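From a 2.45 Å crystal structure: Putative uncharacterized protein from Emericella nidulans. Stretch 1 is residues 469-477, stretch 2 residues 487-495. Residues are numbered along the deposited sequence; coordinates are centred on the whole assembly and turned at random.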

# COMPACT_ATOMS: atom_id res chain seq x y z
N LYS A 469 10.01 8.30 15.24
CA LYS A 469 9.61 8.88 13.96
C LYS A 469 9.96 7.94 12.82
O LYS A 469 10.89 7.14 12.93
CB LYS A 469 10.28 10.24 13.74
CG LYS A 469 9.90 11.31 14.75
CD LYS A 469 10.21 12.73 14.22
CE LYS A 469 8.96 13.50 13.84
NZ LYS A 469 8.07 12.80 12.87
N ASN A 470 9.22 8.05 11.72
CA ASN A 470 9.50 7.29 10.50
C ASN A 470 10.10 8.22 9.45
O ASN A 470 9.39 8.76 8.59
CB ASN A 470 8.22 6.63 9.98
CG ASN A 470 8.46 5.75 8.77
OD1 ASN A 470 9.59 5.40 8.44
ND2 ASN A 470 7.38 5.39 8.09
N VAL A 471 11.41 8.42 9.54
CA VAL A 471 12.14 9.21 8.56
C VAL A 471 12.81 8.26 7.57
O VAL A 471 13.60 7.40 7.98
CB VAL A 471 13.18 10.12 9.23
CG1 VAL A 471 13.87 10.99 8.18
CG2 VAL A 471 12.52 10.99 10.29
N TYR A 472 12.49 8.42 6.29
CA TYR A 472 13.00 7.52 5.25
C TYR A 472 13.60 8.27 4.06
O TYR A 472 13.29 9.44 3.84
CB TYR A 472 11.89 6.57 4.79
CG TYR A 472 10.71 7.23 4.10
CD1 TYR A 472 10.65 7.32 2.72
CD2 TYR A 472 9.64 7.72 4.84
CE1 TYR A 472 9.57 7.93 2.09
CE2 TYR A 472 8.56 8.32 4.22
CZ TYR A 472 8.53 8.42 2.84
OH TYR A 472 7.45 9.01 2.24
N PHE A 473 14.43 7.57 3.29
CA PHE A 473 15.13 8.13 2.13
C PHE A 473 14.56 7.61 0.81
O PHE A 473 14.25 6.42 0.70
CB PHE A 473 16.62 7.80 2.23
CG PHE A 473 17.46 8.45 1.19
CD1 PHE A 473 17.90 9.76 1.35
CD2 PHE A 473 17.85 7.76 0.05
CE1 PHE A 473 18.69 10.37 0.38
CE2 PHE A 473 18.63 8.35 -0.92
CZ PHE A 473 19.06 9.66 -0.75
N THR A 474 14.43 8.49 -0.17
CA THR A 474 13.84 8.16 -1.48
C THR A 474 14.74 8.58 -2.63
O THR A 474 15.28 9.69 -2.63
CB THR A 474 12.47 8.86 -1.69
OG1 THR A 474 11.50 8.35 -0.76
CG2 THR A 474 11.96 8.64 -3.11
N LEU A 475 14.91 7.70 -3.61
CA LEU A 475 15.56 8.02 -4.88
C LEU A 475 14.48 7.88 -5.93
O LEU A 475 13.84 6.83 -6.00
CB LEU A 475 16.71 7.06 -5.18
CG LEU A 475 17.31 7.09 -6.60
CD1 LEU A 475 17.61 8.51 -7.09
CD2 LEU A 475 18.57 6.23 -6.67
N ARG A 476 14.28 8.92 -6.73
CA ARG A 476 13.17 8.90 -7.67
C ARG A 476 13.52 9.36 -9.09
O ARG A 476 14.35 10.23 -9.30
CB ARG A 476 12.03 9.75 -7.12
CG ARG A 476 10.87 9.96 -8.07
CD ARG A 476 9.73 10.65 -7.37
NE ARG A 476 9.24 9.87 -6.23
CZ ARG A 476 8.43 10.35 -5.29
NH1 ARG A 476 8.02 11.61 -5.32
NH2 ARG A 476 8.03 9.55 -4.30
N SER A 477 12.85 8.72 -10.05
CA SER A 477 12.92 9.08 -11.45
C SER A 477 11.50 9.05 -12.01
O SER A 477 10.64 8.33 -11.50
CB SER A 477 13.79 8.09 -12.22
OG SER A 477 13.71 8.32 -13.62
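Stretch 2 (487-495) MFSYNFHMD

The most unusual feature of this contact is a polar row on one face of an otherwise ordinary antiparallel pairing: Thr474, Arg476, Ser489 and Asn491 all point to the same side of the sheet and bond to one another across the strands. Arg476 NE donates to Ser489 OG at 2.8 Å, and a weak second bond runs from Arg476 NH2 to the same Ser489 OG at 3.2 Å. A serine suits this place because its short side chain, in the m rotamer, leaves room for the long arginine, while its hydroxyl oxygen meets the edge of the guanidinium. Met487 SD lies over one face of that group, and Arg476 CD packs 3.7 Å from Met487 CG. Next along the row, Thr474 OG1 donates to Asn491 OD1 at 2.9 Å. A water links the two pairs: it donates to Asn491 OD1 at 2.5 Å and accepts a weak bond from Arg476 NH2 at 3.3 Å.

Beneath these side chains the backbones are extended, and stretch 2 runs against stretch 1 with the strand axes at 159° and 4.6 Å apart at their closest. The register pairs Phe473 with Phe492, Thr474 with Asn491, Leu475 with Tyr490, Arg476 with Ser489 and Ser477 with Phe488. Hydrogen-bonded pairs alternate with non-hydrogen-bonded ones. Phe473 N reaches Phe492 O at 2.9 Å and Phe492 N returns to Phe473 O at 2.7 Å; Leu475 N to Tyr490 O and Tyr490 N to Leu475 O measure 2.9 and 2.8 Å; Ser477 N to Phe488 O and Phe488 N to Ser477 O measure 3.1 and 2.8 Å. In the intervening pairs the CA atoms draw closer, to 4.6 Å between Thr474 CA and Asn491 CA, and CA-H...O contacts supplement the ladder, as from Thr474 CA to Tyr490 O at 3.3 Å.

The opposite face, carrying the side chains of the hydrogen-bonded pairs, is largely apolar. Phe473 CD2 lies 3.9 Å from Phe492 CD1, which approaches the edge of the Phe473 ring, and Leu475 CB lies 4.3 Å from Tyr490 CB. Large hydrophobic side chains suit these buried positions, whereas Ser477 opposite Phe488 contributes little bulk.

Past the paired residues, aromatic packing continues the contact. The Tyr472 and His493 rings are inclined by only 24°, but their centroids are 5.0 Å apart and slid so that they barely overlap. Tyr472 CB nevertheless approaches His493 CD2 to 3.3 Å, and Met494 CG rests 3.5 Å from Val471 O.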

# COMPACT_ATOMS: atom_id res chain seq x y z
N MET A 487 6.20 7.04 -12.56
CA MET A 487 7.04 7.60 -11.50
C MET A 487 7.59 6.45 -10.68
O MET A 487 6.83 5.75 -10.01
CB MET A 487 6.23 8.56 -10.62
CG MET A 487 6.98 9.09 -9.38
SD MET A 487 5.97 10.16 -8.33
CE MET A 487 6.23 11.75 -9.13
N PHE A 488 8.90 6.26 -10.73
CA PHE A 488 9.57 5.19 -9.99
C PHE A 488 10.22 5.74 -8.74
O PHE A 488 10.84 6.80 -8.78
CB PHE A 488 10.64 4.54 -10.85
CG PHE A 488 10.11 3.89 -12.08
CD1 PHE A 488 10.15 4.54 -13.30
CD2 PHE A 488 9.55 2.62 -12.02
CE1 PHE A 488 9.65 3.95 -14.44
CE2 PHE A 488 9.05 2.01 -13.16
CZ PHE A 488 9.10 2.68 -14.37
N SER A 489 10.10 5.01 -7.63
CA SER A 489 10.67 5.45 -6.36
C SER A 489 11.35 4.29 -5.63
O SER A 489 10.78 3.20 -5.53
CB SER A 489 9.58 6.05 -5.48
OG SER A 489 8.88 7.08 -6.15
N TYR A 490 12.57 4.52 -5.14
CA TYR A 490 13.27 3.55 -4.30
C TYR A 490 13.35 4.09 -2.89
O TYR A 490 13.97 5.12 -2.66
CB TYR A 490 14.67 3.27 -4.84
CG TYR A 490 14.63 2.45 -6.11
CD1 TYR A 490 14.71 3.06 -7.36
CD2 TYR A 490 14.47 1.07 -6.05
CE1 TYR A 490 14.65 2.31 -8.52
CE2 TYR A 490 14.42 0.32 -7.21
CZ TYR A 490 14.51 0.94 -8.44
OH TYR A 490 14.46 0.18 -9.57
N ASN A 491 12.72 3.39 -1.95
CA ASN A 491 12.62 3.84 -0.57
C ASN A 491 13.59 3.07 0.32
O ASN A 491 13.80 1.88 0.12
CB ASN A 491 11.21 3.60 -0.03
CG ASN A 491 10.18 4.46 -0.70
OD1 ASN A 491 10.40 5.66 -0.91
ND2 ASN A 491 9.04 3.88 -1.04
N PHE A 492 14.14 3.75 1.32
CA PHE A 492 14.95 3.11 2.35
C PHE A 492 14.51 3.59 3.72
O PHE A 492 14.38 4.79 3.93
CB PHE A 492 16.43 3.43 2.13
CG PHE A 492 16.92 3.10 0.76
CD1 PHE A 492 16.77 4.00 -0.28
CD2 PHE A 492 17.51 1.87 0.50
CE1 PHE A 492 17.21 3.68 -1.55
CE2 PHE A 492 17.96 1.56 -0.77
CZ PHE A 492 17.80 2.46 -1.80
N HIS A 493 14.29 2.66 4.64
CA HIS A 493 13.74 2.98 5.96
C HIS A 493 14.65 2.58 7.10
O HIS A 493 15.54 1.74 6.94
CB HIS A 493 12.39 2.31 6.11
CG HIS A 493 11.38 2.75 5.11
ND1 HIS A 493 11.34 2.26 3.82
CD2 HIS A 493 10.37 3.65 5.20
CE1 HIS A 493 10.35 2.83 3.16
NE2 HIS A 493 9.75 3.68 3.97
N MET A 494 14.42 3.18 8.27
CA MET A 494 15.26 2.96 9.44
C MET A 494 15.10 1.58 10.08
O MET A 494 15.89 1.21 10.94
CB MET A 494 15.02 4.04 10.49
CG MET A 494 15.53 5.42 10.09
SD MET A 494 17.31 5.43 9.80
CE MET A 494 17.93 5.27 11.48
N ASP A 495 14.09 0.82 9.66
CA ASP A 495 13.95 -0.60 10.05
C ASP A 495 14.68 -1.55 9.09
O ASP A 495 14.64 -2.77 9.28
CB ASP A 495 12.47 -0.98 10.16
CG ASP A 495 11.72 -0.89 8.83
OD1 ASP A 495 10.60 -1.43 8.74
OD2 ASP A 495 12.25 -0.30 7.86
O HOH W 1 8.98 7.29 -2.09